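Local coordinates for hemolysin II regulatory protein (Bacillus cereus, PDB 2JJ7) that probably binds DNA as a two-chain transcriptional regulator of the TetR family, here in a form with an altered loop in its C-terminal domain, at residues Lys17-Phe20 with Gly21-Gly24; Thr91-Ile94 with Lys95-Glu99; Arg175-Ser178 with Ala179-Lys183; His143-Ser146 with Ile147-Ile151; Tyr46-Gly50 with Lys51-Tyr55. One frame throughout, in Å; residues are numbered along the deposited sequence.

Contact 1: residues Lys17-Phe20 with Gly21-Gly24; sequences KKKF and GERG
K19 and E22 meet by a salt bridge on the last turn of helix 5-23, the first helix of the TetR-type DNA-binding domain, where the chain leaves the helix through G24. The ammonium NZ of K19 lies 3.2 Å from OE1 of E22, on the syn lone pair of that oxygen. A bend at chi2 (-75°) in K19 brings its amine round to the carboxylate. The other oxygen, OE2, is met by carbon rather than nitrogen: CE of K18 lies 3.2 Å from it, while NZ of K18 stays 4.4 Å away, beyond salt-bridge range, and has a long, weak ion pair with E36. Both lysines cross the glutamate at a slant. In the backbone, G21 N donates to K17 O, E22 N to K18 O and R23 N to K19 O, and G24 N closes the series on F20 O at 2.7 Å. G24, with positive phi (81°), is the first residue to leave the helix. Polar ends that leave this turn are matched too, R23 NH1 by a salt bridge to E32 and K17 NZ by a hydrogen bond to N97. G24 O accepts from T28 OG1 and also lies at the edge of the F20 ring, 3.8 Å from CD1.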
loop_
_atom_site.group_PDB
_atom_site.type_symbol
_atom_site.label_atom_id
_atom_site.label_comp_id
_atom_site.label_asym_id
_atom_site.label_seq_id
_atom_site.Cartn_x
_atom_site.Cartn_y
_atom_site.Cartn_z
ATOM N N LYS B 17 -22.513 -6.692 -2.858
ATOM C CA LYS B 17 -21.466 -5.938 -2.146
ATOM C C LYS B 17 -20.675 -6.860 -1.213
ATOM O O LYS B 17 -19.445 -6.903 -1.273
ATOM C CB LYS B 17 -22.091 -4.798 -1.326
ATOM C CG LYS B 17 -21.095 -3.922 -0.570
ATOM C CD LYS B 17 -21.783 -3.020 0.450
ATOM C CE LYS B 17 -20.925 -1.816 0.763
ATOM N NZ LYS B 17 -21.479 -0.956 1.870
ATOM N N LYS B 18 -21.393 -7.599 -0.364
ATOM C CA LYS B 18 -20.784 -8.509 0.596
ATOM C C LYS B 18 -19.921 -9.577 -0.081
ATOM O O LYS B 18 -18.763 -9.775 0.289
ATOM C CB LYS B 18 -21.853 -9.189 1.458
ATOM C CG LYS B 18 -21.248 -10.053 2.573
ATOM C CD LYS B 18 -22.284 -10.863 3.327
ATOM C CE LYS B 18 -21.616 -11.735 4.377
ATOM N NZ LYS B 18 -22.581 -12.200 5.414
ATOM N N LYS B 19 -20.493 -10.242 -1.079
ATOM C CA LYS B 19 -19.846 -11.374 -1.739
ATOM C C LYS B 19 -18.685 -10.976 -2.644
ATOM O O LYS B 19 -17.608 -11.566 -2.564
ATOM C CB LYS B 19 -20.887 -12.222 -2.477
ATOM C CG LYS B 19 -21.736 -13.092 -1.543
ATOM C CD LYS B 19 -20.908 -14.289 -1.066
ATOM C CE LYS B 19 -21.485 -14.925 0.173
ATOM N NZ LYS B 19 -20.525 -15.891 0.766
ATOM N N PHE B 20 -18.900 -9.976 -3.495
ATOM C CA PHE B 20 -17.804 -9.346 -4.243
ATOM C C PHE B 20 -16.664 -8.904 -3.333
ATOM O O PHE B 20 -15.500 -9.100 -3.666
ATOM C CB PHE B 20 -18.294 -8.129 -5.025
ATOM C CG PHE B 20 -18.986 -8.464 -6.320
ATOM C CD1 PHE B 20 -18.393 -9.319 -7.249
ATOM C CD2 PHE B 20 -20.211 -7.883 -6.631
ATOM C CE1 PHE B 20 -19.036 -9.623 -8.462
ATOM C CE2 PHE B 20 -20.859 -8.173 -7.847
ATOM C CZ PHE B 20 -20.273 -9.042 -8.758
ATOM N N GLY B 21 -16.998 -8.296 -2.195
ATOM C CA GLY B 21 -15.986 -7.825 -1.236
ATOM C C GLY B 21 -15.166 -8.958 -0.629
ATOM O O GLY B 21 -13.976 -8.802 -0.358
ATOM N N GLU B 22 -15.817 -10.098 -0.421
ATOM C CA GLU B 22 -15.178 -11.265 0.158
ATOM C C GLU B 22 -14.249 -11.991 -0.810
ATOM O O GLU B 22 -13.171 -12.430 -0.410
ATOM C CB GLU B 22 -16.226 -12.243 0.682
ATOM C CG GLU B 22 -16.800 -11.885 2.042
ATOM C CD GLU B 22 -18.005 -12.733 2.398
ATOM O OE1 GLU B 22 -18.308 -13.687 1.644
ATOM O OE2 GLU B 22 -18.645 -12.450 3.434
ATOM N N ARG B 23 -14.656 -12.106 -2.070
ATOM C CA ARG B 23 -13.982 -13.013 -3.007
ATOM C C ARG B 23 -13.517 -12.361 -4.299
ATOM O O ARG B 23 -12.953 -13.031 -5.165
ATOM C CB ARG B 23 -14.888 -14.201 -3.344
ATOM C CG ARG B 23 -14.796 -15.347 -2.363
ATOM C CD ARG B 23 -15.560 -16.548 -2.876
ATOM N NE ARG B 23 -15.603 -17.634 -1.900
ATOM C CZ ARG B 23 -16.517 -18.603 -1.893
ATOM N NH1 ARG B 23 -17.484 -18.632 -2.805
ATOM N NH2 ARG B 23 -16.471 -19.545 -0.961
ATOM N N GLY B 24 -13.757 -11.063 -4.437
ATOM C CA GLY B 24 -13.341 -10.352 -5.639
ATOM C C GLY B 24 -14.333 -10.560 -6.766
ATOM O O GLY B 24 -15.246 -11.376 -6.655
#

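Contact 2: residues Thr91-Ile94 with Lys95-Glu99; sequences TTHI and KENPE
The junction between helix 79-96 and helix 98-109 brings N97 back against H93, one turn earlier. The amide ND2 of N97 donates to H93 O over 3.0 Å, the N-H...O angle being 154°; it lies in the carbonyl plane, on a lone pair. N97 N makes a second, weak bond to the same oxygen. With CG turned beside the backbone N (chi1 -58°), N97 also sets ND2 over the centre of the H93 imidazole, 3.4 Å above its plane, ring and amide being inclined by 25°. This is the kink at which one helix of the C-terminal, TetR-like region ends and the next begins: N97 leaves helical phi/psi, and P98 has no N-H to give to I94 O, which has a weak bond from N97 N and a CA-H...O contact from P98 CA at 3.2 Å. The remaining polar atoms of the pair are matched as well, H93 NE2 by Y62 O and N97 OD1 by K17. At the exposed E96, CG2 of T92 runs alongside the carboxylate, 3.8 Å from OE2.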
loop_
_atom_site.group_PDB
_atom_site.type_symbol
_atom_site.label_atom_id
_atom_site.label_comp_id
_atom_site.label_asym_id
_atom_site.label_seq_id
_atom_site.Cartn_x
_atom_site.Cartn_y
_atom_site.Cartn_z
ATOM N N THR B 91 -11.383 8.146 3.563
ATOM C CA THR B 91 -11.309 7.231 4.703
ATOM C C THR B 91 -12.701 7.023 5.329
ATOM O O THR B 91 -13.035 5.913 5.758
ATOM C CB THR B 91 -10.313 7.686 5.790
ATOM O OG1 THR B 91 -10.548 9.058 6.116
ATOM C CG2 THR B 91 -8.851 7.512 5.323
ATOM N N THR B 92 -13.498 8.084 5.374
ATOM C CA THR B 92 -14.884 7.983 5.868
ATOM C C THR B 92 -15.734 7.094 4.975
ATOM O O THR B 92 -16.485 6.254 5.480
ATOM C CB THR B 92 -15.547 9.368 6.036
ATOM O OG1 THR B 92 -14.855 10.091 7.062
ATOM C CG2 THR B 92 -17.069 9.251 6.386
ATOM N N HIS B 93 -15.608 7.257 3.657
ATOM C CA HIS B 93 -16.366 6.408 2.735
ATOM C C HIS B 93 -16.022 4.916 2.900
ATOM O O HIS B 93 -16.916 4.051 2.877
ATOM C CB HIS B 93 -16.172 6.809 1.267
ATOM C CG HIS B 93 -17.216 6.220 0.373
ATOM N ND1 HIS B 93 -18.471 6.772 0.240
ATOM C CD2 HIS B 93 -17.225 5.084 -0.361
ATOM C CE1 HIS B 93 -19.200 6.017 -0.560
ATOM N NE2 HIS B 93 -18.468 4.986 -0.939
ATOM N N ILE B 94 -14.725 4.630 3.015
ATOM C CA ILE B 94 -14.231 3.256 3.135
ATOM C C ILE B 94 -14.627 2.632 4.479
ATOM O O ILE B 94 -14.938 1.441 4.552
ATOM C CB ILE B 94 -12.692 3.177 2.878
ATOM C CG1 ILE B 94 -12.364 3.534 1.412
ATOM C CG2 ILE B 94 -12.103 1.803 3.260
ATOM C CD1 ILE B 94 -13.428 3.117 0.378
ATOM N N LYS B 95 -14.630 3.451 5.532
ATOM C CA LYS B 95 -15.100 3.031 6.837
ATOM C C LYS B 95 -16.531 2.527 6.713
ATOM O O LYS B 95 -16.865 1.490 7.254
ATOM C CB LYS B 95 -15.055 4.194 7.820
ATOM C CG LYS B 95 -14.622 3.806 9.222
ATOM C CD LYS B 95 -14.906 4.903 10.257
ATOM C CE LYS B 95 -14.477 6.286 9.767
ATOM N NZ LYS B 95 -14.454 7.309 10.858
ATOM N N GLU B 96 -17.357 3.273 5.985
ATOM C CA GLU B 96 -18.781 2.960 5.826
ATOM C C GLU B 96 -18.984 1.857 4.786
ATOM O O GLU B 96 -19.956 1.099 4.847
ATOM C CB GLU B 96 -19.559 4.217 5.409
ATOM C CG GLU B 96 -19.560 5.367 6.445
ATOM C CD GLU B 96 -20.095 6.705 5.895
ATOM O OE1 GLU B 96 -20.091 6.912 4.658
ATOM O OE2 GLU B 96 -20.502 7.569 6.709
ATOM N N ASN B 97 -18.056 1.772 3.832
ATOM C CA ASN B 97 -18.172 0.820 2.728
ATOM C C ASN B 97 -16.891 0.040 2.471
ATOM O O ASN B 97 -16.258 0.240 1.426
ATOM C CB ASN B 97 -18.559 1.572 1.462
ATOM C CG ASN B 97 -19.845 2.326 1.618
ATOM O OD1 ASN B 97 -20.918 1.773 1.425
ATOM N ND2 ASN B 97 -19.744 3.607 1.957
ATOM N N PRO B 98 -16.501 -0.845 3.416
ATOM C CA PRO B 98 -15.184 -1.495 3.301
ATOM C C PRO B 98 -14.964 -2.248 1.980
ATOM O O PRO B 98 -13.846 -2.243 1.448
ATOM C CB PRO B 98 -15.133 -2.449 4.508
ATOM C CG PRO B 98 -16.542 -2.447 5.120
ATOM C CD PRO B 98 -17.181 -1.162 4.693
ATOM N N GLU B 99 -16.025 -2.859 1.445
ATOM C CA GLU B 99 -15.932 -3.652 0.218
ATOM C C GLU B 99 -15.498 -2.819 -0.986
ATOM O O GLU B 99 -14.793 -3.318 -1.868
ATOM C CB GLU B 99 -17.272 -4.342 -0.082
ATOM C CG GLU B 99 -17.630 -5.400 0.921
ATOM C CD GLU B 99 -18.404 -4.874 2.118
ATOM O OE1 GLU B 99 -18.626 -3.641 2.242
ATOM O OE2 GLU B 99 -18.811 -5.718 2.936
#

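Contact 3: residues Arg175-Ser178 with Ala179-Lys183; sequences RIIS and ALTDK
The backbone runs as regular helix up to T181, with A179 N donating to R175 O and T181 N to I177 O (2.9 Å, N-H...O 136°), before D182 leaves helical phi/psi. The last bond, D182 N to S178 O, is weak. T181 folds back over this end: a chi1 of 53° places OG1 between its own N and carbonyl carbon, which brings the hydroxyl 3.0 Å from I177 O and 3.2 Å from S178 O. The same torsion turns CG2 of T181 toward I177, where the two CG2 methyls meet at 3.9 Å with the side chains crossing at a slant. One residue earlier, CD1 of L180 reaches CG2 of I176 at 4.3 Å, a looser apolar touch, while CG of L180 sits 3.5 Å from I176 O. S178 OG turns back to S174 O. Helix 169-181 is the last helix of the chain: I176, I177 and L180 pack on helix 79-96, and I176, A179 and L180 on helix 147-158, while A179 rests on P161 and D182 O accepts from K162 NZ, both of the second subunit.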
loop_
_atom_site.group_PDB
_atom_site.type_symbol
_atom_site.label_atom_id
_atom_site.label_comp_id
_atom_site.label_asym_id
_atom_site.label_seq_id
_atom_site.Cartn_x
_atom_site.Cartn_y
_atom_site.Cartn_z
ATOM N N ARG B 175 -1.703 11.415 10.187
ATOM C CA ARG B 175 -0.421 10.730 10.068
ATOM C C ARG B 175 0.069 10.684 8.617
ATOM O O ARG B 175 1.274 10.760 8.360
ATOM C CB ARG B 175 -0.492 9.322 10.659
ATOM C CG ARG B 175 -0.694 9.284 12.164
ATOM C CD ARG B 175 -0.291 7.920 12.747
ATOM N NE ARG B 175 1.160 7.813 12.929
ATOM C CZ ARG B 175 1.775 7.714 14.104
ATOM N NH1 ARG B 175 3.098 7.640 14.148
ATOM N NH2 ARG B 175 1.076 7.682 15.234
ATOM N N ILE B 176 -0.861 10.557 7.671
ATOM C CA ILE B 176 -0.486 10.603 6.258
ATOM C C ILE B 176 0.110 11.980 5.900
ATOM O O ILE B 176 1.170 12.066 5.282
ATOM C CB ILE B 176 -1.663 10.227 5.336
ATOM C CG1 ILE B 176 -1.939 8.722 5.422
ATOM C CG2 ILE B 176 -1.368 10.654 3.891
ATOM C CD1 ILE B 176 -3.242 8.267 4.702
ATOM N N ILE B 177 -0.562 13.040 6.323
ATOM C CA ILE B 177 -0.126 14.399 6.068
ATOM C C ILE B 177 1.222 14.675 6.747
ATOM O O ILE B 177 2.120 15.245 6.127
ATOM C CB ILE B 177 -1.208 15.410 6.528
ATOM C CG1 ILE B 177 -2.501 15.218 5.707
ATOM C CG2 ILE B 177 -0.668 16.871 6.465
ATOM C CD1 ILE B 177 -3.686 16.055 6.172
ATOM N N SER B 178 1.365 14.257 8.002
ATOM C CA SER B 178 2.630 14.416 8.740
ATOM C C SER B 178 3.812 13.797 8.022
ATOM O O SER B 178 4.876 14.405 7.945
ATOM C CB SER B 178 2.534 13.778 10.108
ATOM O OG SER B 178 1.786 14.600 10.955
ATOM N N ALA B 179 3.617 12.583 7.504
ATOM C CA ALA B 179 4.661 11.871 6.791
ATOM C C ALA B 179 5.100 12.640 5.554
ATOM O O ALA B 179 6.260 12.555 5.159
ATOM C CB ALA B 179 4.203 10.463 6.421
ATOM N N LEU B 180 4.174 13.391 4.955
ATOM C CA LEU B 180 4.490 14.195 3.772
ATOM C C LEU B 180 5.116 15.564 4.091
ATOM O O LEU B 180 5.922 16.090 3.310
ATOM C CB LEU B 180 3.245 14.373 2.901
ATOM C CG LEU B 180 2.643 13.086 2.333
ATOM C CD1 LEU B 180 1.244 13.334 1.802
ATOM C CD2 LEU B 180 3.540 12.518 1.233
ATOM N N THR B 181 4.755 16.127 5.240
ATOM C CA THR B 181 5.159 17.482 5.594
ATOM C C THR B 181 6.482 17.509 6.371
ATOM O O THR B 181 7.055 18.575 6.613
ATOM C CB THR B 181 4.048 18.195 6.400
ATOM O OG1 THR B 181 3.680 17.380 7.521
ATOM C CG2 THR B 181 2.815 18.428 5.521
ATOM N N ASP B 182 6.960 16.332 6.753
ATOM C CA ASP B 182 8.243 16.217 7.424
ATOM C C ASP B 182 9.380 16.537 6.444
ATOM O O ASP B 182 9.585 15.813 5.463
ATOM C CB ASP B 182 8.400 14.819 8.029
ATOM C CG ASP B 182 9.543 14.740 9.013
ATOM O OD1 ASP B 182 9.917 15.789 9.594
ATOM O OD2 ASP B 182 10.074 13.625 9.208
ATOM N N LYS B 183 10.097 17.632 6.709
ATOM C CA LYS B 183 11.139 18.130 5.804
ATOM C C LYS B 183 12.344 17.200 5.741
ATOM O O LYS B 183 12.906 16.826 6.774
ATOM C CB LYS B 183 11.589 19.538 6.203
ATOM C CG LYS B 183 10.722 20.667 5.669
ATOM C CD LYS B 183 11.490 21.984 5.694
ATOM C CE LYS B 183 10.627 23.181 5.282
ATOM N NZ LYS B 183 10.173 23.140 3.854
#

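Contact 4: residues His143-Ser146 with Ile147-Ile151; sequences HFFS and INHTI
S146 and T150 form the tight part of this helix start, S146 being the N-cap of helix 147-158. S146 O takes two bonds from T150, from N at 3.1 Å and from OG1 at 2.8 Å, the donors arriving from opposite faces of its carbonyl plane. With chi1 -55°, the hydroxyl lies beside the T150 backbone N, which turns it back to S146 O. CB of F144 presses against the same hydroxyl, 3.2 Å from OG1, and the F144 ring runs alongside I147, its CE2 4.0 Å from CB. F145 packs closely too, its CZ 3.5 Å from CB of the buried H149. The solvent side is looser. There H149 N gives only a weak capping bond to S146 OG, whose position is less sure, and a water bridges that hydroxyl (2.7 Å) to N148 N (3.0 Å). Around the cap, F144 and T150 pack on L180 of helix 169-181, I147 and T150 on L133 of helix 129-138, while F145 and H149 touch E22 and I109 of the second subunit.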
loop_
_atom_site.group_PDB
_atom_site.type_symbol
_atom_site.label_atom_id
_atom_site.label_comp_id
_atom_site.label_asym_id
_atom_site.label_seq_id
_atom_site.Cartn_x
_atom_site.Cartn_y
_atom_site.Cartn_z
ATOM N N HIS B 143 6.934 16.501 0.820
ATOM C CA HIS B 143 8.263 15.987 0.488
ATOM C C HIS B 143 8.221 14.471 0.376
ATOM O O HIS B 143 7.846 13.786 1.329
ATOM C CB HIS B 143 9.269 16.427 1.545
ATOM C CG HIS B 143 9.215 17.892 1.836
ATOM N ND1 HIS B 143 9.923 18.822 1.103
ATOM C CD2 HIS B 143 8.511 18.593 2.757
ATOM C CE1 HIS B 143 9.669 20.031 1.570
ATOM N NE2 HIS B 143 8.814 19.921 2.572
ATOM N N PHE B 144 8.595 13.960 -0.797
ATOM C CA PHE B 144 8.530 12.530 -1.097
ATOM C C PHE B 144 9.471 12.184 -2.243
ATOM O O PHE B 144 9.741 13.027 -3.087
ATOM C CB PHE B 144 7.077 12.102 -1.422
ATOM C CG PHE B 144 6.353 13.014 -2.394
ATOM C CD1 PHE B 144 5.357 13.883 -1.946
ATOM C CD2 PHE B 144 6.636 12.976 -3.767
ATOM C CE1 PHE B 144 4.673 14.741 -2.847
ATOM C CE2 PHE B 144 5.967 13.827 -4.684
ATOM C CZ PHE B 144 4.981 14.701 -4.219
ATOM N N PHE B 145 9.965 10.945 -2.279
ATOM C CA PHE B 145 10.960 10.570 -3.288
ATOM C C PHE B 145 10.382 10.410 -4.701
ATOM O O PHE B 145 11.079 10.651 -5.694
ATOM C CB PHE B 145 11.818 9.352 -2.855
ATOM C CG PHE B 145 11.110 8.010 -2.933
ATOM C CD1 PHE B 145 10.251 7.593 -1.914
ATOM C CD2 PHE B 145 11.351 7.145 -3.994
ATOM C CE1 PHE B 145 9.593 6.331 -1.969
ATOM C CE2 PHE B 145 10.710 5.895 -4.064
ATOM C CZ PHE B 145 9.828 5.482 -3.040
ATOM N N SER B 146 9.111 10.021 -4.781
ATOM C CA SER B 146 8.471 9.728 -6.053
ATOM C C SER B 146 6.980 9.916 -5.890
ATOM O O SER B 146 6.390 9.441 -4.915
ATOM C CB SER B 146 8.783 8.290 -6.486
ATOM O OG SER B 146 7.850 7.793 -7.432
ATOM N N ILE B 147 6.385 10.630 -6.841
ATOM C CA ILE B 147 4.951 10.868 -6.843
ATOM C C ILE B 147 4.147 9.560 -6.959
ATOM O O ILE B 147 3.167 9.382 -6.233
ATOM C CB ILE B 147 4.519 11.913 -7.919
ATOM C CG1 ILE B 147 2.999 12.059 -7.962
ATOM C CG2 ILE B 147 5.018 11.535 -9.306
ATOM C CD1 ILE B 147 2.461 12.952 -6.902
ATOM N N ASN B 148 4.557 8.658 -7.852
ATOM C CA ASN B 148 3.825 7.403 -8.059
ATOM C C ASN B 148 3.933 6.445 -6.872
ATOM O O ASN B 148 2.994 5.723 -6.574
ATOM C CB ASN B 148 4.278 6.698 -9.342
ATOM C CG ASN B 148 3.880 7.460 -10.610
ATOM O OD1 ASN B 148 2.858 8.159 -10.656
ATOM N ND2 ASN B 148 4.685 7.312 -11.651
ATOM N N HIS B 149 5.074 6.450 -6.193
ATOM C CA HIS B 149 5.258 5.591 -5.039
ATOM C C HIS B 149 4.407 6.081 -3.880
ATOM O O HIS B 149 3.841 5.273 -3.150
ATOM C CB HIS B 149 6.728 5.517 -4.664
ATOM C CG HIS B 149 7.557 4.713 -5.630
ATOM N ND1 HIS B 149 7.783 3.362 -5.474
ATOM C CD2 HIS B 149 8.214 5.072 -6.761
ATOM C CE1 HIS B 149 8.560 2.929 -6.455
ATOM N NE2 HIS B 149 8.833 3.947 -7.249
ATOM N N THR B 150 4.296 7.409 -3.753
ATOM C CA THR B 150 3.477 8.062 -2.740
ATOM C C THR B 150 1.979 7.839 -2.999
ATOM O O THR B 150 1.221 7.550 -2.076
ATOM C CB THR B 150 3.795 9.564 -2.661
ATOM O OG1 THR B 150 5.208 9.739 -2.448
ATOM C CG2 THR B 150 3.018 10.224 -1.509
ATOM N N ILE B 151 1.565 7.977 -4.255
ATOM C CA ILE B 151 0.216 7.593 -4.671
ATOM C C ILE B 151 -0.052 6.135 -4.292
ATOM O O ILE B 151 -1.041 5.851 -3.641
ATOM C CB ILE B 151 -0.010 7.854 -6.190
ATOM C CG1 ILE B 151 -0.036 9.380 -6.452
ATOM C CG2 ILE B 151 -1.302 7.156 -6.700
ATOM C CD1 ILE B 151 -0.001 9.770 -7.897
HETATM O O HOH W 1 6.877 8.796 -9.709
#

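Contact 5: residues Tyr46-Gly50 with Lys51-Tyr55; sequences YYFNG and KENLY
Two trans side chains carry this contact: N53 (chi1 -179°) and L54 (chi1 -166°) each put CG anti to the backbone N, which brings their ends from helix 51-62 to F48 at the end of helix 41-48. From there N53 ND2 donates to F48 O across 3.0 Å with an N-H...O angle of 151°, approaching at a modest tilt from the carbonyl plane. ND2 also lies at the edge of the F48 ring, 4.0 Å from CD2. One face of the ring is met by L54, whose CD1 stands 3.7 Å from the centroid in a CH-pi contact, displaced toward the CG side of the ring. L54 N in turn bonds to G50 O at 3.3 Å, the first helical turn after the N-cap G50. The bend itself passes through N49 and G50, both with positive phi. K51 NZ reaches back to Y25 O and T28 O, and L54 packs on L13, I30 and I33. This is the turn that follows the predicted helix-turn-helix motif, linking its second helix to helix 51-62 in the TetR-type DNA-binding domain.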
loop_
_atom_site.group_PDB
_atom_site.type_symbol
_atom_site.label_atom_id
_atom_site.label_comp_id
_atom_site.label_asym_id
_atom_site.label_seq_id
_atom_site.Cartn_x
_atom_site.Cartn_y
_atom_site.Cartn_z
ATOM N N TYR B 46 -33.288 -11.977 -13.605
ATOM C CA TYR B 46 -34.319 -11.114 -14.181
ATOM C C TYR B 46 -34.007 -9.625 -13.914
ATOM O O TYR B 46 -34.007 -8.817 -14.834
ATOM C CB TYR B 46 -35.722 -11.497 -13.684
ATOM C CG TYR B 46 -36.803 -10.572 -14.187
ATOM C CD1 TYR B 46 -37.149 -10.543 -15.546
ATOM C CD2 TYR B 46 -37.464 -9.701 -13.317
ATOM C CE1 TYR B 46 -38.125 -9.677 -16.023
ATOM C CE2 TYR B 46 -38.450 -8.832 -13.786
ATOM C CZ TYR B 46 -38.770 -8.828 -15.133
ATOM O OH TYR B 46 -39.741 -7.977 -15.595
ATOM N N TYR B 47 -33.702 -9.277 -12.667
ATOM C CA TYR B 47 -33.447 -7.878 -12.295
ATOM C C TYR B 47 -32.106 -7.291 -12.770
ATOM O O TYR B 47 -32.029 -6.109 -13.095
ATOM C CB TYR B 47 -33.582 -7.686 -10.774
ATOM C CG TYR B 47 -35.016 -7.686 -10.257
ATOM C CD1 TYR B 47 -36.033 -7.012 -10.947
ATOM C CD2 TYR B 47 -35.348 -8.336 -9.063
ATOM C CE1 TYR B 47 -37.353 -7.003 -10.474
ATOM C CE2 TYR B 47 -36.664 -8.332 -8.575
ATOM C CZ TYR B 47 -37.658 -7.660 -9.287
ATOM O OH TYR B 47 -38.951 -7.646 -8.822
ATOM N N PHE B 48 -31.052 -8.102 -12.783
ATOM C CA PHE B 48 -29.717 -7.588 -13.081
ATOM C C PHE B 48 -29.037 -8.178 -14.314
ATOM O O PHE B 48 -28.072 -7.590 -14.809
ATOM C CB PHE B 48 -28.800 -7.674 -11.847
ATOM C CG PHE B 48 -29.230 -6.767 -10.726
ATOM C CD1 PHE B 48 -29.989 -7.260 -9.666
ATOM C CD2 PHE B 48 -28.921 -5.404 -10.759
ATOM C CE1 PHE B 48 -30.428 -6.406 -8.635
ATOM C CE2 PHE B 48 -29.345 -4.546 -9.739
ATOM C CZ PHE B 48 -30.100 -5.051 -8.674
ATOM N N ASN B 49 -29.529 -9.316 -14.811
ATOM C CA ASN B 49 -28.952 -9.935 -16.007
ATOM C C ASN B 49 -27.429 -10.019 -15.934
ATOM O O ASN B 49 -26.734 -9.384 -16.737
ATOM C CB ASN B 49 -29.363 -9.163 -17.276
ATOM C CG ASN B 49 -30.741 -9.567 -17.803
ATOM O OD1 ASN B 49 -31.687 -8.779 -17.760
ATOM N ND2 ASN B 49 -30.853 -10.795 -18.308
ATOM N N GLY B 50 -26.912 -10.756 -14.947
ATOM C CA GLY B 50 -25.494 -11.119 -14.918
ATOM C C GLY B 50 -24.655 -10.361 -13.915
ATOM O O GLY B 50 -25.024 -9.266 -13.467
ATOM N N LYS B 51 -23.511 -10.938 -13.559
ATOM C CA LYS B 51 -22.703 -10.351 -12.513
ATOM C C LYS B 51 -22.023 -9.040 -12.932
ATOM O O LYS B 51 -21.771 -8.199 -12.085
ATOM C CB LYS B 51 -21.723 -11.363 -11.901
ATOM C CG LYS B 51 -20.495 -11.684 -12.712
ATOM C CD LYS B 51 -19.399 -12.143 -11.770
ATOM C CE LYS B 51 -18.206 -12.616 -12.533
ATOM N NZ LYS B 51 -17.237 -13.261 -11.625
ATOM N N GLU B 52 -21.764 -8.862 -14.230
ATOM C CA GLU B 52 -21.096 -7.652 -14.718
ATOM C C GLU B 52 -21.908 -6.407 -14.375
ATOM O O GLU B 52 -21.384 -5.444 -13.810
ATOM C CB GLU B 52 -20.821 -7.746 -16.222
ATOM C CG GLU B 52 -20.393 -6.436 -16.898
ATOM C CD GLU B 52 -18.912 -6.117 -16.755
ATOM O OE1 GLU B 52 -18.504 -5.688 -15.652
ATOM O OE2 GLU B 52 -18.161 -6.265 -17.751
ATOM N N ASN B 53 -23.197 -6.449 -14.696
ATOM C CA ASN B 53 -24.097 -5.335 -14.434
ATOM C C ASN B 53 -24.365 -5.165 -12.937
ATOM O O ASN B 53 -24.488 -4.049 -12.438
ATOM C CB ASN B 53 -25.409 -5.529 -15.199
ATOM C CG ASN B 53 -26.372 -4.381 -14.985
ATOM O OD1 ASN B 53 -26.041 -3.224 -15.264
ATOM N ND2 ASN B 53 -27.564 -4.688 -14.460
ATOM N N LEU B 54 -24.449 -6.286 -12.232
ATOM C CA LEU B 54 -24.623 -6.300 -10.800
ATOM C C LEU B 54 -23.443 -5.600 -10.110
ATOM O O LEU B 54 -23.633 -4.812 -9.188
ATOM C CB LEU B 54 -24.730 -7.745 -10.330
ATOM C CG LEU B 54 -25.226 -8.096 -8.931
ATOM C CD1 LEU B 54 -26.465 -7.309 -8.569
ATOM C CD2 LEU B 54 -25.513 -9.577 -8.903
ATOM N N TYR B 55 -22.234 -5.901 -10.576
ATOM C CA TYR B 55 -21.008 -5.232 -10.132
ATOM C C TYR B 55 -21.066 -3.732 -10.373
ATOM O O TYR B 55 -20.777 -2.959 -9.470
ATOM C CB TYR B 55 -19.830 -5.822 -10.874
ATOM C CG TYR B 55 -18.460 -5.386 -10.397
ATOM C CD1 TYR B 55 -17.671 -4.576 -11.199
ATOM C CD2 TYR B 55 -17.930 -5.834 -9.185
ATOM C CE1 TYR B 55 -16.415 -4.197 -10.818
ATOM C CE2 TYR B 55 -16.642 -5.446 -8.781
ATOM C CZ TYR B 55 -15.901 -4.631 -9.621
ATOM O OH TYR B 55 -14.637 -4.231 -9.320
#

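Overall arrangement
Along the chain the order is contact 1, contact 5, contact 2, contact 4, contact 3. Contacts 1 and 5 lie in the N-terminal DNA-binding domain, their centres 15 Å apart, and touch where the F20 ring packs against K51 and Y55. Contact 2 lies in the C-terminal, TetR-like region, its centre 14 Å from that of contact 1, and the two touch through K17 and N97, which joins the two regions directly. Contacts 3 and 4, with centres 12 Å apart, share the far end, where H143 N probably donates to L180 O and both meet the second subunit. Contacts 3 and 5 are about 43 Å apart between centres, so the predicted DNA-binding region and this part of the subunit interface lie at opposite sides of the chain.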